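Local coordinates for protein carboxylesterase SOBER1 (Arabidopsis thaliana, PDB 6AVX) that hydrolyses carboxylic esters, preferring short acyl chains, shows phospholipase A2 activity and restrains the hypersensitive response triggered by the bacterial effector AvrBsT, at residues S30-N35 with W207-L212; A43-V48 with V55-F60; G106-G111 with S132-F137; S139-Q144 with L174-E179; L155-T160 with K187-L192. The protein carries 1 engineered substitution. One frame throughout, in Å; residues are numbered along the deposited sequence.

Overall arrangement
From the N terminus, the loop leading into strand 37-39 supplies residues 30-35, which wait for the C-terminal helix 198-212: contact 1 is the widest closure, and the other four lie within it. Contact 2 is local, pairing the two strands of a small hairpin. Contact 3 sets the turn between strand 102-107 and helix 109-120 against the chain leaving strand 127-131; Gln109 ties it to contact 2 through Ser58 and Trp59. Contact 4 packs a short 3-10 segment on helix 173-180, and contact 5 pairs the last two strands of the parallel sheet. Contacts 4 and 5 cross along the chain. Contact 3 touches contact 4 through Val135 and Phe137, and contact 5 through Ser132 and Gly133.

Contact 1. Residues S30-N35 with W207-L212; sequences SSELSN and WIKRRL
A type I turn from Ser31 to Ser34 lies alongside the helical residues 207-212 and brings the CA of Glu32 to 6.8 Å from that of Lys209. The charged ends meet on the outer side. Glu32 OE1 and Lys209 NZ form a salt bridge of 3.3 Å that is only a weak hydrogen bond; the two side chains cross obliquely. In Lys209 the bend at the third torsion (54°) brings CE to 3.6 Å from Glu32 OE1. Water 1 closes a ring on the same pair: it donates to Glu32 OE2 at 2.6 Å and accepts from Lys209 NZ at 3.1 Å, so each carboxylate oxygen is linked to the lysine, one directly and one through solvent. Ser30 steadies the start of the turn, its OG accepting from Leu33 N at 3.2 Å in an ST motif while also bonding Glu205 from the same helix as Lys209. Leu33 supplies the apolar part. Its CD2 meets Ile208 CG2 at 3.9 Å, the side chains crossing at about a right angle, and Leu212 CD1 at 3.8 Å, one helical turn further on. Leu33 also packs on Phe28, while Ile208 and Leu212 rest on Phe103 of strand 102-107. The contact thus fastens the loop before strand 37-39 to the C-terminal helix, which itself lies against the parallel sheet.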
# COMPACT_ATOMS: atom_id res chain seq x y z
N SER A 30 -17.53 3.27 -11.46
CA SER A 30 -18.13 4.59 -11.51
C SER A 30 -17.71 5.36 -12.76
O SER A 30 -16.64 5.15 -13.33
CB SER A 30 -17.73 5.41 -10.29
OG SER A 30 -16.34 5.65 -10.28
N SER A 31 -18.57 6.30 -13.17
CA SER A 31 -18.18 7.24 -14.22
C SER A 31 -16.92 8.00 -13.83
O SER A 31 -16.05 8.24 -14.67
CB SER A 31 -19.32 8.21 -14.50
OG SER A 31 -20.46 7.54 -14.98
N GLU A 32 -16.81 8.38 -12.56
CA GLU A 32 -15.72 9.24 -12.12
C GLU A 32 -14.36 8.56 -12.26
O GLU A 32 -13.36 9.24 -12.49
CB GLU A 32 -15.93 9.65 -10.66
CG GLU A 32 -17.07 10.64 -10.45
CD GLU A 32 -18.44 9.99 -10.31
OE1 GLU A 32 -18.61 8.76 -10.48
OE2 GLU A 32 -19.39 10.75 -9.99
N LEU A 33 -14.29 7.25 -12.09
CA LEU A 33 -13.03 6.56 -12.22
C LEU A 33 -12.85 5.91 -13.59
O LEU A 33 -11.84 5.25 -13.83
CB LEU A 33 -12.86 5.55 -11.09
CG LEU A 33 -12.79 6.15 -9.67
CD1 LEU A 33 -12.04 5.20 -8.78
CD2 LEU A 33 -12.14 7.53 -9.63
N SER A 34 -13.80 6.12 -14.51
CA SER A 34 -13.78 5.37 -15.76
C SER A 34 -12.55 5.69 -16.61
O SER A 34 -12.10 4.84 -17.38
CB SER A 34 -15.06 5.62 -16.55
OG SER A 34 -15.18 6.98 -16.97
N ASN A 35 -12.03 6.90 -16.52
CA ASN A 35 -10.89 7.31 -17.33
C ASN A 35 -9.57 7.10 -16.61
O ASN A 35 -8.52 7.45 -17.16
CB ASN A 35 -11.03 8.77 -17.76
CG ASN A 35 -10.83 9.74 -16.61
OD1 ASN A 35 -10.90 9.36 -15.45
ND2 ASN A 35 -10.59 11.01 -16.94
N TRP A 207 -13.68 6.76 -1.59
CA TRP A 207 -12.64 7.61 -1.01
C TRP A 207 -11.83 8.30 -2.10
O TRP A 207 -11.55 9.50 -1.99
CB TRP A 207 -11.79 6.74 -0.10
CG TRP A 207 -10.48 7.30 0.39
CD1 TRP A 207 -10.27 8.11 1.47
CD2 TRP A 207 -9.19 7.00 -0.15
NE1 TRP A 207 -8.91 8.33 1.62
CE2 TRP A 207 -8.23 7.67 0.64
CE3 TRP A 207 -8.75 6.22 -1.22
CZ2 TRP A 207 -6.86 7.58 0.38
CZ3 TRP A 207 -7.40 6.14 -1.47
CH2 TRP A 207 -6.47 6.81 -0.68
N ILE A 208 -11.45 7.59 -3.16
CA ILE A 208 -10.77 8.24 -4.27
C ILE A 208 -11.64 9.34 -4.86
O ILE A 208 -11.16 10.45 -5.13
CB ILE A 208 -10.35 7.21 -5.34
CG1 ILE A 208 -9.29 6.27 -4.76
CG2 ILE A 208 -9.79 7.92 -6.55
CD1 ILE A 208 -8.90 5.12 -5.69
N LYS A 209 -12.92 9.04 -5.09
CA LYS A 209 -13.83 10.04 -5.63
C LYS A 209 -13.90 11.28 -4.75
O LYS A 209 -13.90 12.41 -5.25
CB LYS A 209 -15.22 9.45 -5.79
CG LYS A 209 -15.30 8.46 -6.95
CD LYS A 209 -16.60 7.71 -7.00
CE LYS A 209 -17.78 8.64 -7.02
NZ LYS A 209 -19.04 7.88 -7.29
N ARG A 210 -13.98 11.08 -3.44
CA ARG A 210 -14.03 12.22 -2.52
C ARG A 210 -12.74 13.02 -2.56
O ARG A 210 -12.76 14.25 -2.54
CB ARG A 210 -14.28 11.71 -1.10
CG ARG A 210 -14.45 12.79 -0.05
CD ARG A 210 -14.73 12.17 1.32
NE ARG A 210 -15.48 10.92 1.18
CZ ARG A 210 -15.01 9.71 1.47
NH1 ARG A 210 -13.79 9.54 1.97
NH2 ARG A 210 -15.78 8.65 1.27
N ARG A 211 -11.60 12.33 -2.64
CA ARG A 211 -10.33 13.04 -2.74
C ARG A 211 -10.28 13.87 -4.02
O ARG A 211 -9.87 15.04 -3.99
CB ARG A 211 -9.19 12.04 -2.70
CG ARG A 211 -7.80 12.62 -2.94
CD ARG A 211 -7.41 13.68 -1.91
NE ARG A 211 -5.97 13.86 -1.91
CZ ARG A 211 -5.32 14.98 -1.61
NH1 ARG A 211 -6.01 16.07 -1.28
NH2 ARG A 211 -3.98 15.03 -1.65
N LEU A 212 -10.72 13.29 -5.14
CA LEU A 212 -10.74 14.02 -6.40
C LEU A 212 -11.69 15.21 -6.34
O LEU A 212 -11.41 16.27 -6.92
CB LEU A 212 -11.15 13.09 -7.54
CG LEU A 212 -10.16 11.98 -7.91
CD1 LEU A 212 -10.77 11.06 -8.94
CD2 LEU A 212 -8.85 12.56 -8.43
O HOH W 1 -20.49 10.58 -7.64

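Contact 2. Residues A43-V48 with V55-F60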
# COMPACT_ATOMS: atom_id res chain seq x y z
N ALA A 43 6.37 -7.69 -8.95
CA ALA A 43 7.59 -7.68 -8.17
C ALA A 43 8.61 -8.64 -8.79
O ALA A 43 8.24 -9.64 -9.42
CB ALA A 43 7.32 -8.13 -6.74
N PRO A 44 9.90 -8.41 -8.57
CA PRO A 44 10.91 -9.37 -9.01
C PRO A 44 10.82 -10.67 -8.25
O PRO A 44 10.25 -10.76 -7.16
CB PRO A 44 12.24 -8.67 -8.68
CG PRO A 44 11.89 -7.23 -8.45
CD PRO A 44 10.50 -7.28 -7.86
N PHE A 45 11.43 -11.69 -8.85
CA PHE A 45 11.63 -12.98 -8.19
C PHE A 45 12.77 -12.86 -7.19
O PHE A 45 13.94 -12.73 -7.57
CB PHE A 45 11.91 -14.07 -9.22
CG PHE A 45 10.70 -14.45 -10.01
CD1 PHE A 45 9.74 -15.28 -9.44
CD2 PHE A 45 10.48 -13.96 -11.27
CE1 PHE A 45 8.60 -15.62 -10.13
CE2 PHE A 45 9.33 -14.32 -11.98
CZ PHE A 45 8.39 -15.14 -11.40
N ASN A 46 12.45 -12.95 -5.90
CA ASN A 46 13.42 -12.84 -4.83
C ASN A 46 13.25 -14.02 -3.88
O ASN A 46 12.14 -14.55 -3.74
CB ASN A 46 13.20 -11.56 -4.01
CG ASN A 46 13.50 -10.31 -4.77
OD1 ASN A 46 14.64 -10.06 -5.17
ND2 ASN A 46 12.50 -9.47 -4.97
N PRO A 47 14.32 -14.44 -3.20
CA PRO A 47 14.14 -15.39 -2.09
C PRO A 47 13.35 -14.75 -0.96
O PRO A 47 13.44 -13.54 -0.71
CB PRO A 47 15.57 -15.71 -1.65
CG PRO A 47 16.45 -15.08 -2.65
CD PRO A 47 15.71 -13.98 -3.30
N VAL A 48 12.55 -15.56 -0.29
CA VAL A 48 11.69 -15.07 0.79
C VAL A 48 11.95 -15.88 2.05
O VAL A 48 11.72 -17.10 2.08
CB VAL A 48 10.20 -15.10 0.40
CG1 VAL A 48 9.34 -14.60 1.54
CG2 VAL A 48 9.98 -14.27 -0.85
N VAL A 55 12.13 -18.91 -3.86
CA VAL A 55 12.05 -17.75 -4.73
C VAL A 55 10.63 -17.61 -5.27
O VAL A 55 10.00 -18.58 -5.70
CB VAL A 55 13.08 -17.89 -5.87
CG1 VAL A 55 12.84 -16.85 -6.96
CG2 VAL A 55 14.50 -17.82 -5.32
N MET A 56 10.13 -16.38 -5.25
CA MET A 56 8.80 -16.06 -5.74
C MET A 56 8.76 -14.56 -5.95
O MET A 56 9.64 -13.83 -5.51
CB MET A 56 7.74 -16.51 -4.73
CG MET A 56 7.91 -15.90 -3.35
SD MET A 56 6.99 -16.77 -2.07
CE MET A 56 7.85 -18.35 -2.07
N ARG A 57 7.72 -14.08 -6.62
CA ARG A 57 7.58 -12.64 -6.75
C ARG A 57 7.37 -12.05 -5.37
O ARG A 57 6.49 -12.50 -4.62
CB ARG A 57 6.41 -12.28 -7.65
CG ARG A 57 6.61 -12.67 -9.09
CD ARG A 57 5.69 -11.85 -10.01
NE ARG A 57 5.81 -12.26 -11.41
CZ ARG A 57 6.79 -11.90 -12.22
NH1 ARG A 57 6.83 -12.36 -13.46
NH2 ARG A 57 7.74 -11.07 -11.82
N SER A 58 8.17 -11.07 -5.01
CA SER A 58 8.14 -10.51 -3.67
C SER A 58 8.73 -9.11 -3.71
O SER A 58 9.85 -8.92 -4.20
CB SER A 58 8.98 -11.37 -2.74
OG SER A 58 9.02 -10.79 -1.45
N TRP A 59 7.99 -8.13 -3.19
CA TRP A 59 8.49 -6.76 -3.21
C TRP A 59 9.72 -6.57 -2.32
O TRP A 59 10.59 -5.76 -2.64
CB TRP A 59 7.40 -5.77 -2.79
CG TRP A 59 6.25 -5.71 -3.75
CD1 TRP A 59 4.99 -6.19 -3.56
CD2 TRP A 59 6.28 -5.17 -5.08
NE1 TRP A 59 4.24 -5.97 -4.69
CE2 TRP A 59 5.00 -5.36 -5.63
CE3 TRP A 59 7.26 -4.54 -5.85
CZ2 TRP A 59 4.68 -4.95 -6.93
CZ3 TRP A 59 6.94 -4.15 -7.13
CH2 TRP A 59 5.66 -4.35 -7.65
N PHE A 60 9.76 -7.23 -1.16
CA PHE A 60 10.83 -7.07 -0.18
C PHE A 60 10.76 -8.28 0.74
O PHE A 60 9.73 -8.94 0.82
CB PHE A 60 10.70 -5.74 0.58
CG PHE A 60 9.40 -5.58 1.33
CD1 PHE A 60 9.24 -6.17 2.58
CD2 PHE A 60 8.35 -4.83 0.83
CE1 PHE A 60 8.04 -6.02 3.29
CE2 PHE A 60 7.15 -4.68 1.55
CZ PHE A 60 7.01 -5.28 2.77
O HOH W 2 11.72 -11.07 -0.84
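Arg57 NH2 donates to Ala43 O at 2.8 Å with an angle of 158° at the hydrogen, and the oxygen lies in the guanidinium plane. The second side-chain bond is Asn46 ND2 to Ser58 O, also 2.8 Å, with the amide nitrogen in the carbonyl plane. The backbone pairing is antiparallel. Asn46 and Met56 form the hydrogen-bonded pair, Asn46 N to Met56 O at 3.0 Å and Met56 N to Asn46 O at 3.1 Å, and Ser58 N reaches Pro44 O at 3.0 Å. Phe45 and Pro47 sit opposite Arg57 and Val55 in non-hydrogen-bonded pairs. On that face Arg57 is extended as far as NE (third torsion -177°). Its CG stands 3.7 Å above the Phe45 ring, toward the rim, while Phe45 CE2 stands over a face of the guanidinium, toward its rim, the two planes 41° apart. Val48 CG2 abuts Met56 CG at 3.6 Å and also meets Ser58 CB. Ala43 CB sits over the centre of the Trp59 six-membered ring, 3.6 Å from its centroid, as a CH-pi contact. Water 2 joins Pro47 O to Ser58 OG, and that hydroxyl also bonds Gln109, whose OE1 takes Trp59 N. Side chains therefore carry the pairing beyond the hairpin strands: Arg57 and Asn46 satisfy carbonyls of Ala43 and Ser58, and the hairpin is bound to Gln109, the residue that follows the probable nucleophile Ser108.

Contact 3. Residues G106-G111 with S132-F137; sequences GLSQGG and SGWVPF
Ser108 adopts a strained backbone with phi at 60°, while in Trp134 chi1 of 65° puts CG between the residue's own N and carbonyl carbon, and chi2 of 93° turns the indole, whose far end meets Ser108 and Gln109. Its CZ3 lies 3.5 Å from Ser108 C, and its CH2 is 3.5 Å from Gln109 CA, both approaching obliquely. Ser108 OG lies at the edge of the indole, in its plane, 3.6 Å from CZ3. No hydrogen bond crosses here; instead Ser132 O receives a nearly straight CA-H...O contact from Ser108 CA at 3.3 Å. That buried oxygen has no polar partner in the model. Gly133, with no side chain, packs its CA against the backbone of the turn, 3.7 Å from Ser108 O, where a beta carbon would be tight against Gly111 C. The Gln109 amide bonds Ser58 OG and Trp59 N. Leu107 CD1 touches Ser132 CB at 4.1 Å. The Gly-X-Ser-X-Gly sequence, Gly106 to Gly110, and the sharp strand-to-helix turn fit the nucleophile elbow of alpha/beta hydrolases. By similarity, Ser108 is the nucleophile of a triad with His194, about 3 Å away between nearest side-chain atoms, and Asp162.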
# COMPACT_ATOMS: atom_id res chain seq x y z
N GLY A 106 -2.45 -1.12 -2.39
CA GLY A 106 -1.90 -2.46 -2.42
C GLY A 106 -2.39 -3.34 -1.31
O GLY A 106 -2.84 -2.88 -0.25
N LEU A 107 -2.27 -4.65 -1.54
CA LEU A 107 -2.69 -5.69 -0.61
C LEU A 107 -1.50 -6.29 0.11
O LEU A 107 -0.56 -6.77 -0.53
CB LEU A 107 -3.41 -6.80 -1.37
CG LEU A 107 -3.86 -7.99 -0.52
CD1 LEU A 107 -4.90 -7.59 0.53
CD2 LEU A 107 -4.40 -9.11 -1.40
N SER A 108 -1.57 -6.33 1.44
CA SER A 108 -0.67 -7.08 2.30
C SER A 108 0.76 -6.59 2.09
O SER A 108 1.03 -5.43 2.39
CB SER A 108 -0.87 -8.58 2.11
OG SER A 108 -0.24 -9.25 3.19
N GLN A 109 1.67 -7.41 1.57
CA GLN A 109 3.01 -6.91 1.27
C GLN A 109 2.95 -5.64 0.41
O GLN A 109 3.71 -4.70 0.62
CB GLN A 109 3.81 -7.99 0.56
CG GLN A 109 5.27 -7.63 0.37
CD GLN A 109 5.99 -8.61 -0.52
OE1 GLN A 109 5.55 -8.90 -1.63
NE2 GLN A 109 7.11 -9.11 -0.03
N GLY A 110 2.05 -5.61 -0.56
CA GLY A 110 1.90 -4.44 -1.40
C GLY A 110 1.28 -3.26 -0.67
O GLY A 110 1.50 -2.10 -1.07
N GLY A 111 0.49 -3.52 0.37
CA GLY A 111 0.00 -2.45 1.22
C GLY A 111 1.09 -1.85 2.10
O GLY A 111 1.18 -0.63 2.26
N SER A 132 -4.94 -4.50 4.37
CA SER A 132 -4.41 -5.61 5.15
C SER A 132 -2.89 -5.62 5.19
O SER A 132 -2.25 -6.66 5.12
CB SER A 132 -4.94 -6.94 4.62
OG SER A 132 -6.36 -6.88 4.50
N GLY A 133 -2.31 -4.43 5.33
CA GLY A 133 -0.88 -4.27 5.37
C GLY A 133 -0.32 -4.19 6.78
O GLY A 133 -0.96 -4.57 7.77
N TRP A 134 0.89 -3.66 6.86
CA TRP A 134 1.58 -3.47 8.13
C TRP A 134 2.59 -2.35 7.94
O TRP A 134 2.85 -1.92 6.83
CB TRP A 134 2.25 -4.76 8.60
CG TRP A 134 3.37 -5.26 7.73
CD1 TRP A 134 4.70 -4.99 7.87
CD2 TRP A 134 3.27 -6.18 6.63
NE1 TRP A 134 5.42 -5.65 6.92
CE2 TRP A 134 4.57 -6.41 6.16
CE3 TRP A 134 2.21 -6.84 6.02
CZ2 TRP A 134 4.84 -7.27 5.09
CZ3 TRP A 134 2.46 -7.69 4.97
CH2 TRP A 134 3.78 -7.92 4.52
N VAL A 135 3.15 -1.87 9.05
CA VAL A 135 4.15 -0.82 9.02
C VAL A 135 5.51 -1.48 8.81
O VAL A 135 5.95 -2.22 9.69
CB VAL A 135 4.13 0.01 10.31
CG1 VAL A 135 5.17 1.12 10.23
CG2 VAL A 135 2.75 0.61 10.52
N PRO A 136 6.19 -1.25 7.68
CA PRO A 136 7.36 -2.08 7.35
C PRO A 136 8.67 -1.47 7.77
O PRO A 136 9.72 -1.82 7.23
CB PRO A 136 7.27 -2.18 5.83
CG PRO A 136 6.79 -0.87 5.45
CD PRO A 136 5.79 -0.45 6.51
N PHE A 137 8.64 -0.59 8.76
CA PHE A 137 9.85 0.02 9.29
C PHE A 137 9.55 0.53 10.69
O PHE A 137 8.41 0.54 11.14
CB PHE A 137 10.44 1.08 8.34
CG PHE A 137 9.43 1.96 7.60
CD1 PHE A 137 8.28 2.41 8.21
CD2 PHE A 137 9.69 2.37 6.30
CE1 PHE A 137 7.38 3.23 7.52
CE2 PHE A 137 8.82 3.19 5.62
CZ PHE A 137 7.67 3.63 6.23

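Contact 4. Residues S139-Q144 with L174-E179; sequences SSIISQ and LPFLKE
One face of the Phe176 ring carries Ile142, whose CD1 stands 3.8 Å above the plane, displaced toward the rim, in a CH-pi contact. Around the edge lie Ser139 N, in the ring plane, and Ile141 CG2, 4.3 Å from CZ and near that plane. Ser139 CA approaches CE1 obliquely at 3.9 Å. In Phe176, CG is anti to the backbone N (chi1 -180°), and the ring lies between helix 173-180 and the 3-10 segment. Ile142 and Phe176 slide past each other in opposite directions, and Ile142 CG1 comes to 3.8 Å from CZ. One turn along the helix, Glu179 also touches the CD1 methyl, on a different side from the ring. The glutamate runs fully extended (chi2 179°), and Ile142 CD1 meets its CD at 3.7 Å and also touches CG. The Glu179 carboxylate meets Ser139 CB, with OE1 and OE2 each 3.8 Å from it. No hydrogen bond joins the segments, so packing alone carries the contact. Phe176 also packs on Val135, Phe137 and Phe145, whereas Leu174 and Leu177 of the same helix turn to strand 184-189, so helix 173-180 bridges the sheet edge and this surface segment. On the side of the 3-10 segment, Ser140 and Ile141 touch Glu75 of helix 75-94.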
# COMPACT_ATOMS: atom_id res chain seq x y z
N SER A 139 10.13 3.59 13.84
CA SER A 139 10.03 5.04 13.90
C SER A 139 11.34 5.75 13.55
O SER A 139 11.31 6.96 13.35
CB SER A 139 9.57 5.47 15.29
OG SER A 139 10.50 5.02 16.24
N SER A 140 12.46 5.04 13.44
CA SER A 140 13.71 5.67 13.02
C SER A 140 13.60 6.33 11.66
O SER A 140 14.34 7.29 11.38
CB SER A 140 14.86 4.66 13.00
OG SER A 140 14.67 3.69 12.01
N ILE A 141 12.67 5.89 10.81
CA ILE A 141 12.54 6.44 9.47
C ILE A 141 11.72 7.73 9.43
O ILE A 141 11.76 8.44 8.43
CB ILE A 141 11.90 5.40 8.53
CG1 ILE A 141 12.03 5.79 7.06
CG2 ILE A 141 10.43 5.24 8.81
CD1 ILE A 141 13.40 5.76 6.56
N ILE A 142 10.95 8.02 10.48
CA ILE A 142 9.98 9.11 10.41
C ILE A 142 10.66 10.44 10.10
O ILE A 142 10.09 11.28 9.40
CB ILE A 142 9.14 9.17 11.71
CG1 ILE A 142 8.19 7.96 11.77
CG2 ILE A 142 8.37 10.48 11.80
CD1 ILE A 142 7.43 7.81 13.07
N SER A 143 11.86 10.65 10.63
CA SER A 143 12.59 11.88 10.38
C SER A 143 12.88 12.10 8.90
O SER A 143 13.24 13.22 8.52
CB SER A 143 13.90 11.85 11.17
OG SER A 143 14.68 10.73 10.83
N GLN A 144 12.74 11.07 8.07
CA GLN A 144 13.05 11.17 6.66
C GLN A 144 11.81 11.34 5.79
O GLN A 144 11.95 11.45 4.57
CB GLN A 144 13.86 9.95 6.22
CG GLN A 144 15.08 9.67 7.10
CD GLN A 144 15.91 10.91 7.38
OE1 GLN A 144 16.07 11.28 8.55
NE2 GLN A 144 16.45 11.54 6.35
N LEU A 174 -1.84 3.32 13.38
CA LEU A 174 -2.46 4.58 13.75
C LEU A 174 -1.56 5.41 14.66
O LEU A 174 -1.31 6.58 14.34
CB LEU A 174 -3.85 4.33 14.34
CG LEU A 174 -4.83 3.70 13.34
CD1 LEU A 174 -6.18 3.41 13.99
CD2 LEU A 174 -5.01 4.58 12.10
N PRO A 175 -1.00 4.88 15.74
CA PRO A 175 -0.09 5.71 16.52
C PRO A 175 1.20 6.03 15.79
O PRO A 175 1.78 7.10 16.01
CB PRO A 175 0.15 4.91 17.81
CG PRO A 175 -0.30 3.53 17.50
CD PRO A 175 -1.34 3.62 16.43
N PHE A 176 1.67 5.13 14.93
CA PHE A 176 2.84 5.43 14.12
C PHE A 176 2.58 6.63 13.22
O PHE A 176 3.38 7.57 13.15
CB PHE A 176 3.19 4.19 13.30
CG PHE A 176 4.40 4.37 12.42
CD1 PHE A 176 5.64 3.99 12.85
CD2 PHE A 176 4.26 4.89 11.16
CE1 PHE A 176 6.75 4.16 12.04
CE2 PHE A 176 5.37 5.06 10.34
CZ PHE A 176 6.60 4.70 10.78
N LEU A 177 1.43 6.64 12.56
CA LEU A 177 1.13 7.71 11.64
C LEU A 177 0.86 9.01 12.37
O LEU A 177 1.20 10.08 11.87
CB LEU A 177 -0.02 7.29 10.71
CG LEU A 177 0.38 6.18 9.72
CD1 LEU A 177 -0.83 5.65 8.96
CD2 LEU A 177 1.45 6.65 8.75
N LYS A 178 0.29 8.93 13.57
CA LYS A 178 0.13 10.13 14.39
C LYS A 178 1.50 10.72 14.75
O LYS A 178 1.71 11.93 14.62
CB LYS A 178 -0.67 9.79 15.65
CG LYS A 178 -1.18 11.01 16.42
CD LYS A 178 -2.36 11.68 15.73
CE LYS A 178 -3.60 10.79 15.69
NZ LYS A 178 -4.76 11.47 15.06
N GLU A 179 2.43 9.88 15.18
CA GLU A 179 3.79 10.36 15.44
C GLU A 179 4.37 11.03 14.20
O GLU A 179 5.05 12.06 14.30
CB GLU A 179 4.69 9.20 15.90
CG GLU A 179 6.14 9.63 16.18
CD GLU A 179 7.08 8.50 16.65
OE1 GLU A 179 8.29 8.76 16.81
OE2 GLU A 179 6.62 7.36 16.87

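Contact 5. Residues L155-T160 with K187-L192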
# COMPACT_ATOMS: atom_id res chain seq x y z
N LEU A 155 -5.84 5.73 3.57
CA LEU A 155 -7.00 4.93 3.93
C LEU A 155 -6.52 3.51 4.18
O LEU A 155 -6.00 2.87 3.26
CB LEU A 155 -8.05 4.93 2.81
CG LEU A 155 -9.21 3.95 3.03
CD1 LEU A 155 -10.02 4.30 4.27
CD2 LEU A 155 -10.10 3.93 1.82
N TRP A 156 -6.66 3.03 5.40
CA TRP A 156 -6.22 1.70 5.79
C TRP A 156 -7.44 0.83 6.02
O TRP A 156 -8.27 1.17 6.86
CB TRP A 156 -5.42 1.79 7.08
CG TRP A 156 -4.65 0.56 7.41
CD1 TRP A 156 -5.14 -0.68 7.69
CD2 TRP A 156 -3.23 0.44 7.48
NE1 TRP A 156 -4.11 -1.56 7.93
CE2 TRP A 156 -2.92 -0.89 7.81
CE3 TRP A 156 -2.18 1.35 7.30
CZ2 TRP A 156 -1.61 -1.33 7.97
CZ3 TRP A 156 -0.89 0.92 7.44
CH2 TRP A 156 -0.61 -0.41 7.78
N SER A 157 -7.55 -0.26 5.28
CA SER A 157 -8.65 -1.21 5.37
C SER A 157 -8.09 -2.51 5.92
O SER A 157 -7.05 -2.98 5.44
CB SER A 157 -9.22 -1.47 3.98
OG SER A 157 -9.76 -0.28 3.41
N HIS A 158 -8.73 -3.11 6.93
CA HIS A 158 -8.20 -4.33 7.52
C HIS A 158 -9.35 -5.19 8.02
O HIS A 158 -10.31 -4.68 8.62
CB HIS A 158 -7.25 -4.03 8.67
CG HIS A 158 -6.07 -4.95 8.77
ND1 HIS A 158 -4.78 -4.51 8.59
CD2 HIS A 158 -5.98 -6.27 9.04
CE1 HIS A 158 -3.95 -5.53 8.74
NE2 HIS A 158 -4.66 -6.61 9.01
N GLY A 159 -9.23 -6.50 7.81
CA GLY A 159 -10.21 -7.44 8.29
C GLY A 159 -9.93 -7.81 9.74
O GLY A 159 -8.80 -8.08 10.12
N THR A 160 -11.00 -7.83 10.54
CA THR A 160 -10.80 -8.09 11.96
C THR A 160 -10.35 -9.51 12.23
O THR A 160 -9.73 -9.77 13.27
CB THR A 160 -12.08 -7.83 12.77
OG1 THR A 160 -13.12 -8.70 12.32
CG2 THR A 160 -12.54 -6.40 12.63
N LYS A 187 -10.44 1.73 8.38
CA LYS A 187 -11.72 1.11 8.09
C LYS A 187 -11.61 -0.37 8.42
O LYS A 187 -10.93 -1.13 7.71
CB LYS A 187 -12.09 1.32 6.62
CG LYS A 187 -13.49 0.88 6.24
CD LYS A 187 -14.54 1.72 6.95
CE LYS A 187 -15.93 1.35 6.49
NZ LYS A 187 -16.93 1.58 7.58
N ALA A 188 -12.27 -0.79 9.50
CA ALA A 188 -12.28 -2.19 9.90
C ALA A 188 -13.40 -2.91 9.17
O ALA A 188 -14.48 -2.36 8.96
CB ALA A 188 -12.51 -2.33 11.41
N TYR A 189 -13.13 -4.16 8.80
CA TYR A 189 -14.11 -5.03 8.15
C TYR A 189 -14.38 -6.21 9.06
O TYR A 189 -13.60 -7.17 9.09
CB TYR A 189 -13.62 -5.45 6.76
CG TYR A 189 -13.77 -4.29 5.82
CD1 TYR A 189 -14.95 -4.10 5.14
CD2 TYR A 189 -12.77 -3.33 5.69
CE1 TYR A 189 -15.15 -3.02 4.34
CE2 TYR A 189 -12.96 -2.23 4.87
CZ TYR A 189 -14.16 -2.08 4.20
OH TYR A 189 -14.41 -1.01 3.38
N PRO A 190 -15.45 -6.17 9.87
CA PRO A 190 -15.72 -7.27 10.81
C PRO A 190 -15.94 -8.58 10.08
O PRO A 190 -16.67 -8.66 9.09
CB PRO A 190 -16.99 -6.82 11.55
CG PRO A 190 -17.52 -5.67 10.80
CD PRO A 190 -16.39 -5.05 10.05
N GLY A 191 -15.27 -9.61 10.56
CA GLY A 191 -15.39 -10.93 9.98
C GLY A 191 -14.53 -11.20 8.77
O GLY A 191 -14.39 -12.36 8.38
N LEU A 192 -13.94 -10.18 8.15
CA LEU A 192 -13.07 -10.39 7.00
C LEU A 192 -11.72 -10.90 7.46
O LEU A 192 -11.19 -10.46 8.48
CB LEU A 192 -12.91 -9.07 6.25
CG LEU A 192 -12.07 -9.10 4.97
CD1 LEU A 192 -12.76 -9.93 3.91
CD2 LEU A 192 -11.82 -7.70 4.43
O HOH W 3 -12.22 -0.05 2.24
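Tyr189 lays the CE2 side of its ring obliquely against Ser157 CB, 3.9 Å away, and water 3 joins the same two residues, lying 2.7 Å from Ser157 OG and 2.6 Å from Tyr189 OH. The strands themselves run parallel: Lys187 N donates to Trp156 O at 2.7 Å, His158 N to Lys187 O and Tyr189 N to His158 O. Leu192 N closes a type II turn on Tyr189 O, and Thr160 N reaches the same oxygen from the opposite face of its plane. Thr160 grips that turn: with OG1 between its own N and carbonyl carbon (chi1 62°), the hydroxyl accepts from Gly191 N at 2.9 Å. Leu192 O comes to 3.2 Å from Gly159 CA, into the place a beta carbon would take. On the other face, Trp156 NE1 donates almost straight to His158 ND1 at 3.1 Å, in the plane of both rings, while His158 NE2 bonds Val165 O; these bonds fix the imidazole close to the probable triad residue Asp162. Strand 184-189 ends the sheet within the chain; Leu155, Ser157, Lys187 and Tyr189 touch helix 198-212, whereas Thr160 and Ala188 meet Phe167 of helix 167-171.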